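Side-chain contact in iron-regulated transcriptional activator AFT2 (Saccharomyces cerevisiae, PDB 4LMG), which activates iron-regulon genes in response to low iron by recognising the iron-responsive element 5'-CACCC-3' in their promoters, and loses DNA binding when iron sensing drives its dimerization: residues 13-18 / 22-27. Numbering follows the deposited sequence.
Sequences PSFEDR and KPWLQK. With nucleotides of chain G.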
loop_
_atom_site.group_PDB
_atom_site.type_symbol
_atom_site.label_atom_id
_atom_site.label_comp_id
_atom_site.label_asym_id
_atom_site.label_seq_id
_atom_site.Cartn_x
_atom_site.Cartn_y
_atom_site.Cartn_z
ATOM N N PRO A 13 8.914 25.663 -5.923
ATOM C CA PRO A 13 7.597 26.226 -6.239
ATOM C C PRO A 13 6.642 26.154 -5.050
ATOM O O PRO A 13 6.886 25.399 -4.109
ATOM C CB PRO A 13 7.098 25.340 -7.391
ATOM C CG PRO A 13 7.959 24.121 -7.362
ATOM C CD PRO A 13 9.279 24.564 -6.831
ATOM N N SER A 14 5.568 26.934 -5.096
ATOM C CA SER A 14 4.625 26.998 -3.985
ATOM C C SER A 14 3.573 25.892 -4.053
ATOM O O SER A 14 2.405 26.151 -4.343
ATOM C CB SER A 14 3.946 28.369 -3.942
ATOM O OG SER A 14 4.904 29.403 -3.786
ATOM N N PHE A 15 3.994 24.661 -3.777
ATOM C CA PHE A 15 3.086 23.521 -3.780
ATOM C C PHE A 15 1.915 23.730 -2.822
ATOM O O PHE A 15 2.093 24.216 -1.706
ATOM C CB PHE A 15 3.830 22.242 -3.397
ATOM C CG PHE A 15 4.984 21.917 -4.299
ATOM C CD1 PHE A 15 4.768 21.524 -5.608
ATOM C CD2 PHE A 15 6.285 21.985 -3.832
ATOM C CE1 PHE A 15 5.828 21.217 -6.438
ATOM C CE2 PHE A 15 7.347 21.678 -4.656
ATOM C CZ PHE A 15 7.119 21.292 -5.961
ATOM N N GLU A 16 0.720 23.355 -3.265
ATOM C CA GLU A 16 -0.464 23.442 -2.420
ATOM C C GLU A 16 -0.937 22.057 -1.986
ATOM O O GLU A 16 -1.949 21.921 -1.296
ATOM C CB GLU A 16 -1.586 24.186 -3.143
ATOM C CG GLU A 16 -1.305 25.663 -3.357
ATOM C CD GLU A 16 -2.473 26.391 -3.993
ATOM O OE1 GLU A 16 -3.261 25.743 -4.711
ATOM O OE2 GLU A 16 -2.605 27.613 -3.768
ATOM N N ASP A 17 -0.193 21.032 -2.390
ATOM C CA ASP A 17 -0.547 19.654 -2.070
ATOM C C ASP A 17 0.649 18.729 -2.288
ATOM O O ASP A 17 1.398 18.886 -3.251
ATOM C CB ASP A 17 -1.732 19.205 -2.930
ATOM C CG ASP A 17 -2.370 17.921 -2.427
ATOM O OD1 ASP A 17 -1.635 16.997 -2.023
ATOM O OD2 ASP A 17 -3.618 17.838 -2.438
ATOM N N ARG A 18 0.822 17.772 -1.381
ATOM C CA ARG A 18 1.900 16.791 -1.474
ATOM C C ARG A 18 1.996 16.164 -2.864
ATOM O O ARG A 18 3.085 15.833 -3.331
ATOM C CB ARG A 18 1.693 15.684 -0.437
ATOM C CG ARG A 18 0.332 15.011 -0.533
ATOM C CD ARG A 18 0.231 13.765 0.334
ATOM N NE ARG A 18 -1.164 13.399 0.566
ATOM C CZ ARG A 18 -1.563 12.332 1.253
ATOM N NH1 ARG A 18 -0.673 11.504 1.784
ATOM N NH2 ARG A 18 -2.858 12.093 1.408
ATOM N N LYS A 22 5.774 15.170 -6.752
ATOM C CA LYS A 22 6.345 14.102 -7.571
ATOM C C LYS A 22 6.525 14.502 -9.040
ATOM O O LYS A 22 7.611 14.334 -9.596
ATOM C CB LYS A 22 5.521 12.815 -7.454
ATOM C CG LYS A 22 6.055 11.665 -8.300
ATOM C CD LYS A 22 5.222 10.404 -8.118
ATOM C CE LYS A 22 5.744 9.263 -8.978
ATOM N NZ LYS A 22 4.959 8.014 -8.785
ATOM N N PRO A 23 5.463 15.035 -9.672
ATOM C CA PRO A 23 5.547 15.472 -11.072
ATOM C C PRO A 23 6.649 16.505 -11.293
ATOM O O PRO A 23 7.315 16.494 -12.329
ATOM C CB PRO A 23 4.180 16.113 -11.321
ATOM C CG PRO A 23 3.272 15.460 -10.340
ATOM C CD PRO A 23 4.107 15.215 -9.120
ATOM N N TRP A 24 6.837 17.394 -10.325
ATOM C CA TRP A 24 7.879 18.405 -10.425
ATOM C C TRP A 24 9.253 17.754 -10.352
ATOM O O TRP A 24 10.146 18.071 -11.136
ATOM C CB TRP A 24 7.720 19.449 -9.319
ATOM C CG TRP A 24 8.779 20.504 -9.338
ATOM C CD1 TRP A 24 8.920 21.508 -10.252
ATOM C CD2 TRP A 24 9.845 20.667 -8.397
ATOM N NE1 TRP A 24 10.009 22.284 -9.939
ATOM C CE2 TRP A 24 10.594 21.788 -8.803
ATOM C CE3 TRP A 24 10.238 19.971 -7.248
ATOM C CZ2 TRP A 24 11.714 22.231 -8.103
ATOM C CZ3 TRP A 24 11.349 20.413 -6.554
ATOM C CH2 TRP A 24 12.075 21.532 -6.985
ATOM N N LEU A 25 9.413 16.828 -9.414
ATOM C CA LEU A 25 10.680 16.129 -9.243
ATOM C C LEU A 25 11.035 15.277 -10.461
ATOM O O LEU A 25 12.209 15.127 -10.797
ATOM C CB LEU A 25 10.651 15.276 -7.972
ATOM C CG LEU A 25 10.743 16.078 -6.673
ATOM C CD1 LEU A 25 10.567 15.181 -5.461
ATOM C CD2 LEU A 25 12.076 16.812 -6.616
ATOM N N GLN A 26 10.020 14.723 -11.118
ATOM C CA GLN A 26 10.239 13.906 -12.309
ATOM C C GLN A 26 10.821 14.735 -13.448
ATOM O O GLN A 26 11.701 14.277 -14.172
ATOM C CB GLN A 26 8.940 13.231 -12.760
ATOM C CG GLN A 26 8.472 12.106 -11.854
ATOM C CD GLN A 26 7.116 11.564 -12.258
ATOM O OE1 GLN A 26 6.167 12.322 -12.456
ATOM N NE2 GLN A 26 7.022 10.248 -12.394
ATOM N N LYS A 27 10.321 15.956 -13.606
ATOM C CA LYS A 27 10.834 16.853 -14.629
ATOM C C LYS A 27 12.324 17.088 -14.437
ATOM O O LYS A 27 13.063 17.250 -15.405
ATOM C CB LYS A 27 10.090 18.189 -14.606
ATOM C CG LYS A 27 8.664 18.118 -15.127
ATOM C CD LYS A 27 7.988 19.480 -15.057
ATOM C CE LYS A 27 8.792 20.531 -15.800
ATOM N NZ LYS A 27 8.153 21.873 -15.723
ATOM P P DC G 12 -4.825 8.557 2.247
ATOM O OP1 DC G 12 -6.182 8.884 1.761
ATOM O OP2 DC G 12 -3.921 9.650 2.667
ATOM O "O5'" DC G 12 -4.950 7.520 3.452
ATOM C "C5'" DC G 12 -5.408 6.207 3.158
ATOM C "C4'" DC G 12 -5.111 5.265 4.307
ATOM O "O4'" DC G 12 -3.680 5.073 4.430
ATOM C "C3'" DC G 12 -5.595 5.756 5.665
ATOM O "O3'" DC G 12 -6.236 4.673 6.328
ATOM C "C2'" DC G 12 -4.321 6.211 6.378
ATOM C "C1'" DC G 12 -3.270 5.294 5.763
ATOM N N1 DC G 12 -1.889 5.859 5.698
ATOM C C2 DC G 12 -0.822 5.120 6.217
ATOM O O2 DC G 12 -1.041 4.018 6.733
ATOM N N3 DC G 12 0.428 5.634 6.144
ATOM C C4 DC G 12 0.630 6.825 5.579
ATOM N N4 DC G 12 1.886 7.283 5.530
ATOM C C5 DC G 12 -0.444 7.593 5.040
ATOM C C6 DC G 12 -1.676 7.076 5.118
ATOM P P DC G 10 4.114 5.555 -6.556
ATOM O OP1 DC G 10 3.175 6.005 -7.604
ATOM O OP2 DC G 10 5.474 6.134 -6.500
ATOM O "O5'" DC G 10 3.430 5.763 -5.121
ATOM C "C5'" DC G 10 2.055 5.457 -4.941
ATOM C "C4'" DC G 10 1.675 5.421 -3.467
ATOM O "O4'" DC G 10 2.095 4.165 -2.870
ATOM C "C3'" DC G 10 2.280 6.530 -2.592
ATOM O "O3'" DC G 10 1.267 7.166 -1.836
ATOM C "C2'" DC G 10 3.192 5.760 -1.639
ATOM C "C1'" DC G 10 2.390 4.472 -1.525
ATOM N N1 DC G 10 3.109 3.345 -0.867
ATOM C C2 DC G 10 2.371 2.423 -0.118
ATOM O O2 DC G 10 1.144 2.563 -0.030
ATOM N N3 DC G 10 3.021 1.402 0.487
ATOM C C4 DC G 10 4.342 1.277 0.372
ATOM N N4 DC G 10 4.923 0.243 0.996
ATOM C C5 DC G 10 5.117 2.209 -0.385
ATOM C C6 DC G 10 4.464 3.217 -0.980
HETATM O O HOH W 1 4.020 13.710 -4.715
#
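Pro-13 and Trp-24 face each other with their CA atoms 8.9 Å apart, where the loop 13-18 passes along helix residues 22-27; toward the other end Arg-18 and Lys-22 approach to 8.0 Å between CA atoms. The Trp-24 indole carries the apolar part. With its CG anti to the backbone N (chi1 179°), the indole reaches out to the loop and receives two groups on one face. The Pro-13 ring lies over that face in a CH-pi contact, its CG 3.8 Å from the centroid of the five-membered ring, while its CD meets CZ2 of Trp-24. Phe-15 comes in edge first, the ring planes at 68°, an offset edge-to-face pair in which its CZ lies 3.6 Å from CE3 of Trp-24. At the DNA end the link is polar: one water donates to O of Arg-18 and accepts from N of Lys-22, bridging the loop to the helix. Both side chains then diverge to phosphates of chain G. The extended Arg-18 gives a nearly straight bond from NH2 to OP2 of DC12 (2.9 Å), in the guanidinium plane, whereas the fully extended Lys-22 makes a weak one from NZ to OP2 of DC10. In this WRKY-GCM1 domain, helix 21-29 lays Lys-22 and Leu-25 on strands 36-42 and 45-50, and Gln-26 and Lys-27 touch Phe-115 of helix 110-121.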